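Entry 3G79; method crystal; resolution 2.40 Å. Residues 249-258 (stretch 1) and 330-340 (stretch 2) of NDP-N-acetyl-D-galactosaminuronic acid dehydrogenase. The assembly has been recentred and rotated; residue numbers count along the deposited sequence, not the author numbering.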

ATOM      1  N   ILE A 249       2.859  -8.486   0.151  1.00 25.70           N
ATOM      2  CA  ILE A 249       4.183  -9.026   0.467  1.00 26.86           C
ATOM      3  C   ILE A 249       4.115 -10.540   0.444  1.00 26.67           C
ATOM      4  O   ILE A 249       5.097 -11.180   0.058  1.00 26.53           O
ATOM      5  CB  ILE A 249       4.829  -8.672   1.859  1.00 28.53           C
ATOM      6  CG1 ILE A 249       3.888  -7.910   2.721  1.00 24.50           C
ATOM      7  CG2 ILE A 249       6.346  -8.177   1.755  1.00 23.52           C
ATOM      8  CD1 ILE A 249       2.930  -8.843   3.368  1.00 29.91           C
ATOM      9  N   ASN A 250       2.991 -11.093   0.916  1.00 25.92           N
ATOM     10  CA  ASN A 250       2.826 -12.531   0.968  1.00 25.18           C
ATOM     11  C   ASN A 250       3.111 -13.024  -0.419  1.00 25.02           C
ATOM     12  O   ASN A 250       3.860 -13.961  -0.600  1.00 24.96           O
ATOM     13  CB  ASN A 250       1.407 -12.932   1.409  1.00 23.81           C
ATOM     14  CG  ASN A 250       1.261 -12.967   2.921  1.00 28.35           C
ATOM     15  OD1 ASN A 250       2.253 -13.035   3.654  1.00 24.72           O
ATOM     16  ND2 ASN A 250       0.020 -12.950   3.404  1.00 23.76           N
ATOM     17  N   GLN A 251       2.519 -12.358  -1.389  1.00 25.49           N
ATOM     18  CA  GLN A 251       2.747 -12.648  -2.792  1.00 27.61           C
ATOM     19  C   GLN A 251       4.217 -12.518  -3.196  1.00 27.50           C
ATOM     20  O   GLN A 251       4.725 -13.334  -3.966  1.00 29.20           O
ATOM     21  CB  GLN A 251       1.913 -11.705  -3.647  1.00 30.73           C
ATOM     22  CG  GLN A 251       2.363 -11.605  -5.061  1.00 46.84           C
ATOM     23  CD  GLN A 251       1.702 -12.599  -5.947  1.00 34.52           C
ATOM     24  OE1 GLN A 251       1.583 -13.799  -5.615  1.00 46.24           O
ATOM     25  NE2 GLN A 251       1.267 -12.119  -7.118  1.00 47.33           N
ATOM     26  N   LEU A 252       4.907 -11.524  -2.677  1.00 25.86           N
ATOM     27  CA  LEU A 252       6.273 -11.312  -3.112  1.00 27.06           C
ATOM     28  C   LEU A 252       7.089 -12.448  -2.501  1.00 29.26           C
ATOM     29  O   LEU A 252       8.016 -12.962  -3.137  1.00 29.86           O
ATOM     30  CB  LEU A 252       6.789  -9.952  -2.660  1.00 25.54           C
ATOM     31  CG  LEU A 252       7.878  -9.136  -3.332  1.00 36.50           C
ATOM     32  CD1 LEU A 252       8.907  -8.847  -2.255  1.00 24.97           C
ATOM     33  CD2 LEU A 252       8.487  -9.690  -4.681  1.00 23.74           C
ATOM     34  N   ALA A 253       6.688 -12.856  -1.291  1.00 28.45           N
ATOM     35  CA  ALA A 253       7.295 -13.995  -0.637  1.00 27.46           C
ATOM     36  C   ALA A 253       7.193 -15.251  -1.525  1.00 26.03           C
ATOM     37  O   ALA A 253       8.204 -15.876  -1.783  1.00 26.52           O
ATOM     38  CB  ALA A 253       6.693 -14.224   0.784  1.00 26.47           C
ATOM     39  N   LEU A 254       6.009 -15.602  -2.015  1.00 24.75           N
ATOM     40  CA  LEU A 254       5.924 -16.705  -2.989  1.00 24.96           C
ATOM     41  C   LEU A 254       6.890 -16.497  -4.184  1.00 24.31           C
ATOM     42  O   LEU A 254       7.659 -17.354  -4.481  1.00 24.64           O
ATOM     43  CB  LEU A 254       4.489 -16.955  -3.454  1.00 25.07           C
ATOM     44  CG  LEU A 254       3.501 -17.095  -2.310  1.00 23.29           C
ATOM     45  CD1 LEU A 254       2.074 -17.080  -2.781  1.00 25.46           C
ATOM     46  CD2 LEU A 254       3.770 -18.358  -1.563  1.00 24.69           C
ATOM     47  N   TYR A 255       6.911 -15.320  -4.792  1.00 24.81           N
ATOM     48  CA  TYR A 255       7.855 -15.041  -5.881  1.00 25.13           C
ATOM     49  C   TYR A 255       9.315 -15.201  -5.469  1.00 24.86           C
ATOM     50  O   TYR A 255      10.142 -15.653  -6.260  1.00 23.35           O
ATOM     51  CB  TYR A 255       7.597 -13.643  -6.454  1.00 26.33           C
ATOM     52  CG  TYR A 255       6.388 -13.576  -7.366  1.00 37.79           C
ATOM     53  CD1 TYR A 255       6.068 -12.401  -8.068  1.00 27.73           C
ATOM     54  CD2 TYR A 255       5.579 -14.685  -7.551  1.00 26.82           C
ATOM     55  CE1 TYR A 255       4.962 -12.348  -8.924  1.00 38.30           C
ATOM     56  CE2 TYR A 255       4.492 -14.642  -8.386  1.00 38.39           C
ATOM     57  CZ  TYR A 255       4.180 -13.477  -9.071  1.00 27.86           C
ATOM     58  OH  TYR A 255       3.074 -13.493  -9.908  1.00 39.45           O
ATOM     59  N   CYS A 256       9.637 -14.864  -4.211  1.00 25.84           N
ATOM     60  CA  CYS A 256      11.025 -14.904  -3.782  1.00 26.70           C
ATOM     61  C   CYS A 256      11.480 -16.327  -3.534  1.00 28.40           C
ATOM     62  O   CYS A 256      12.663 -16.678  -3.740  1.00 28.98           O
ATOM     63  CB  CYS A 256      11.262 -14.050  -2.548  1.00 25.93           C
ATOM     64  SG  CYS A 256      11.409 -12.363  -2.968  1.00 25.05           S
ATOM     65  N   GLU A 257      10.542 -17.131  -3.074  1.00 28.86           N
ATOM     66  CA  GLU A 257      10.774 -18.551  -2.995  1.00 30.14           C
ATOM     67  C   GLU A 257      11.143 -19.134  -4.355  1.00 29.48           C
ATOM     68  O   GLU A 257      12.119 -19.867  -4.474  1.00 30.04           O
ATOM     69  CB  GLU A 257       9.559 -19.266  -2.432  1.00 30.77           C
ATOM     70  CG  GLU A 257       9.565 -19.352  -0.967  1.00 32.54           C
ATOM     71  CD  GLU A 257       8.292 -20.052  -0.480  1.00 32.68           C
ATOM     72  OE1 GLU A 257       7.727 -19.593   0.529  1.00 32.71           O
ATOM     73  OE2 GLU A 257       7.858 -21.047  -1.129  1.00 33.89           O
ATOM     74  N   ALA A 258      10.383 -18.777  -5.370  1.00 29.17           N
ATOM     75  CA  ALA A 258      10.633 -19.299  -6.705  1.00 29.33           C
ATOM     76  C   ALA A 258      12.018 -18.904  -7.225  1.00 29.40           C
ATOM     77  O   ALA A 258      12.585 -19.640  -8.012  1.00 30.86           O
ATOM     78  CB  ALA A 258       9.564 -18.806  -7.655  1.00 28.58           C
TER
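Stretch 2 (330-340) DFMPAHMYNLT

Stretch 2 is helical, like stretch 1, and belongs to the same chain. Its helix begins before Asp330 and runs on past Thr340. The helix is kinked near Pro333. A proline nitrogen carries no hydrogen, so Pro333 cannot bond to the turn before, and the N of Ala334 has no such bond either. Regular bonding follows, from His335 N to Phe331 O at 2.9 Å through Thr340 N to Met336 O at 3.0 Å.

The two helices run in roughly the same direction. Their axes cross at 30° and come within 11.2 Å of each other. The backbones spread apart toward the C-terminal ends. Asn250 CA lies 7.8 Å from Met332 CA, Leu254 CA 8.7 Å from His335 CA, and Glu257 CA 10.6 Å from Leu339 CA. The contact is small, burying 305 Å² over both sides.

Apolar packing fills the closer end. Met332, with chi1 and chi2 both m and chi3 t, brings its CE to 3.2 Å from Asn250 CB, a tight approach. Met332 CE also lies 3.7 Å from Leu254 CD1. Leu254 CD1 also meets the edge of the Phe331 ring, 4.2 Å from Phe331 CD2.

A CH-pi contact holds the middle. Leu254 CD2 sits over one face of the His335 ring, 3.4 Å from its centroid and only 5° off the ring normal. The closest ring atom to Leu254 CD2 is His335 CE1, at 3.5 Å. Leu254 thus touches three residues of stretch 2.

One hydrogen bond joins the stretches. His335 NE2 donates to Glu257 OE1 at 2.6 Å, with an angle of 148° at the hydrogen. The acceptor lies near the ring plane, where the N-H points. His335 ND1 is bonded elsewhere in the structure. Beyond this pair, Leu339 CD2 lies 3.7 Å from Glu257 OE2.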

ATOM      1  N   ASP A 330      -5.796 -16.161   2.027  1.00 29.49           N
ATOM      2  CA  ASP A 330      -6.426 -17.463   2.358  1.00 29.82           C
ATOM      3  C   ASP A 330      -5.538 -18.640   1.970  1.00 28.64           C
ATOM      4  O   ASP A 330      -5.726 -19.740   2.506  1.00 29.40           O
ATOM      5  CB  ASP A 330      -7.817 -17.691   1.690  1.00 30.44           C
ATOM      6  CG  ASP A 330      -8.989 -16.928   2.372  1.00 22.98           C
ATOM      7  OD1 ASP A 330      -8.867 -16.479   3.513  1.00 30.34           O
ATOM      8  OD2 ASP A 330     -10.059 -16.775   1.726  1.00 31.51           O
ATOM      9  N   PHE A 331      -4.585 -18.416   1.062  1.00 26.48           N
ATOM     10  CA  PHE A 331      -3.753 -19.489   0.558  1.00 26.58           C
ATOM     11  C   PHE A 331      -2.619 -19.859   1.475  1.00 26.93           C
ATOM     12  O   PHE A 331      -2.117 -20.985   1.445  1.00 28.78           O
ATOM     13  CB  PHE A 331      -3.168 -19.103  -0.798  1.00 27.74           C
ATOM     14  CG  PHE A 331      -2.261 -20.146  -1.391  1.00 28.92           C
ATOM     15  CD1 PHE A 331      -2.749 -21.429  -1.713  1.00 27.61           C
ATOM     16  CD2 PHE A 331      -0.929 -19.851  -1.649  1.00 27.20           C
ATOM     17  CE1 PHE A 331      -1.912 -22.392  -2.298  1.00 28.57           C
ATOM     18  CE2 PHE A 331      -0.086 -20.811  -2.215  1.00 28.27           C
ATOM     19  CZ  PHE A 331      -0.574 -22.077  -2.548  1.00 26.91           C
ATOM     20  N   MET A 332      -2.199 -18.912   2.294  1.00 25.80           N
ATOM     21  CA  MET A 332      -0.988 -19.056   3.045  1.00 24.36           C
ATOM     22  C   MET A 332      -0.965 -20.280   3.959  1.00 26.92           C
ATOM     23  O   MET A 332       0.088 -20.918   4.055  1.00 29.68           O
ATOM     24  CB  MET A 332      -0.620 -17.743   3.734  1.00 21.77           C
ATOM     25  CG  MET A 332      -0.415 -16.598   2.699  1.00 28.74           C
ATOM     26  SD  MET A 332       0.822 -16.943   1.421  1.00 17.04           S
ATOM     27  CE  MET A 332       0.423 -15.732   0.238  1.00 29.39           C
ATOM     28  N   PRO A 333      -2.102 -20.633   4.619  1.00 25.43           N
ATOM     29  CA  PRO A 333      -2.113 -21.943   5.268  1.00 25.02           C
ATOM     30  C   PRO A 333      -1.792 -23.112   4.352  1.00 25.08           C
ATOM     31  O   PRO A 333      -1.005 -23.974   4.765  1.00 26.24           O
ATOM     32  CB  PRO A 333      -3.548 -22.062   5.832  1.00 24.30           C
ATOM     33  CG  PRO A 333      -3.813 -20.722   6.247  1.00 22.98           C
ATOM     34  CD  PRO A 333      -3.249 -19.836   5.086  1.00 24.64           C
ATOM     35  N   ALA A 334      -2.359 -23.151   3.149  1.00 24.32           N
ATOM     36  CA  ALA A 334      -2.019 -24.221   2.202  1.00 24.91           C
ATOM     37  C   ALA A 334      -0.539 -24.128   1.808  1.00 26.53           C
ATOM     38  O   ALA A 334       0.118 -25.163   1.658  1.00 27.91           O
ATOM     39  CB  ALA A 334      -2.934 -24.249   0.944  1.00 22.61           C
ATOM     40  N   HIS A 335      -0.010 -22.912   1.709  1.00 25.94           N
ATOM     41  CA  HIS A 335       1.391 -22.766   1.377  1.00 26.53           C
ATOM     42  C   HIS A 335       2.278 -23.311   2.496  1.00 28.80           C
ATOM     43  O   HIS A 335       3.336 -23.942   2.224  1.00 28.72           O
ATOM     44  CB  HIS A 335       1.763 -21.320   1.022  1.00 25.52           C
ATOM     45  CG  HIS A 335       3.215 -21.149   0.724  1.00 24.04           C
ATOM     46  ND1 HIS A 335       3.818 -21.702  -0.392  1.00 25.97           N
ATOM     47  CD2 HIS A 335       4.203 -20.555   1.428  1.00 24.30           C
ATOM     48  CE1 HIS A 335       5.109 -21.414  -0.379  1.00 24.11           C
ATOM     49  NE2 HIS A 335       5.365 -20.722   0.715  1.00 24.03           N
ATOM     50  N   MET A 336       1.837 -23.102   3.746  1.00 29.85           N
ATOM     51  CA  MET A 336       2.587 -23.553   4.929  1.00 29.85           C
ATOM     52  C   MET A 336       2.649 -25.049   4.893  1.00 30.23           C
ATOM     53  O   MET A 336       3.741 -25.623   4.989  1.00 30.67           O
ATOM     54  CB  MET A 336       1.961 -23.048   6.243  1.00 30.30           C
ATOM     55  CG  MET A 336       2.397 -21.617   6.653  1.00 32.19           C
ATOM     56  SD  MET A 336       4.067 -21.519   7.395  1.00 31.50           S
ATOM     57  CE  MET A 336       4.821 -20.833   5.986  1.00 33.05           C
ATOM     58  N   TYR A 337       1.472 -25.671   4.723  1.00 29.72           N
ATOM     59  CA  TYR A 337       1.345 -27.107   4.493  1.00 28.04           C
ATOM     60  C   TYR A 337       2.237 -27.661   3.366  1.00 28.29           C
ATOM     61  O   TYR A 337       2.923 -28.632   3.585  1.00 29.76           O
ATOM     62  CB  TYR A 337      -0.113 -27.468   4.221  1.00 27.10           C
ATOM     63  CG  TYR A 337      -0.298 -28.924   3.966  1.00 29.26           C
ATOM     64  CD1 TYR A 337      -0.318 -29.834   5.023  1.00 27.18           C
ATOM     65  CD2 TYR A 337      -0.441 -29.419   2.655  1.00 27.54           C
ATOM     66  CE1 TYR A 337      -0.481 -31.193   4.795  1.00 29.85           C
ATOM     67  CE2 TYR A 337      -0.604 -30.776   2.418  1.00 29.91           C
ATOM     68  CZ  TYR A 337      -0.615 -31.645   3.500  1.00 27.32           C
ATOM     69  OH  TYR A 337      -0.770 -32.970   3.286  1.00 31.34           O
ATOM     70  N   ASN A 338       2.225 -27.075   2.161  1.00 27.81           N
ATOM     71  CA  ASN A 338       3.144 -27.529   1.079  1.00 26.73           C
ATOM     72  C   ASN A 338       4.616 -27.460   1.474  1.00 25.96           C
ATOM     73  O   ASN A 338       5.407 -28.255   1.027  1.00 26.18           O
ATOM     74  CB  ASN A 338       2.970 -26.751  -0.246  1.00 26.48           C
ATOM     75  CG  ASN A 338       1.551 -26.832  -0.820  1.00 13.66           C
ATOM     76  OD1 ASN A 338       0.864 -27.879  -0.758  1.00 26.85           O
ATOM     77  ND2 ASN A 338       1.108 -25.742  -1.371  1.00 25.73           N
ATOM     78  N   LEU A 339       4.985 -26.479   2.284  1.00 25.29           N
ATOM     79  CA  LEU A 339       6.358 -26.309   2.694  1.00 23.49           C
ATOM     80  C   LEU A 339       6.714 -27.419   3.679  1.00 25.43           C
ATOM     81  O   LEU A 339       7.813 -28.000   3.612  1.00 26.91           O
ATOM     82  CB  LEU A 339       6.546 -24.937   3.358  1.00 20.12           C
ATOM     83  CG  LEU A 339       6.605 -23.612   2.582  1.00 30.49           C
ATOM     84  CD1 LEU A 339       6.746 -22.370   3.527  1.00 17.19           C
ATOM     85  CD2 LEU A 339       7.709 -23.599   1.529  1.00 17.37           C
ATOM     86  N   THR A 340       5.777 -27.765   4.556  1.00 24.83           N
ATOM     87  CA  THR A 340       6.061 -28.834   5.510  1.00 24.85           C
ATOM     88  C   THR A 340       6.128 -30.217   4.842  1.00 25.29           C
ATOM     89  O   THR A 340       7.054 -30.990   5.124  1.00 25.49           O
ATOM     90  CB  THR A 340       5.226 -28.765   6.873  1.00 24.20           C
ATOM     91  OG1 THR A 340       4.929 -30.086   7.344  1.00 31.60           O
ATOM     92  CG2 THR A 340       3.951 -28.005   6.726  1.00 30.35           C
TER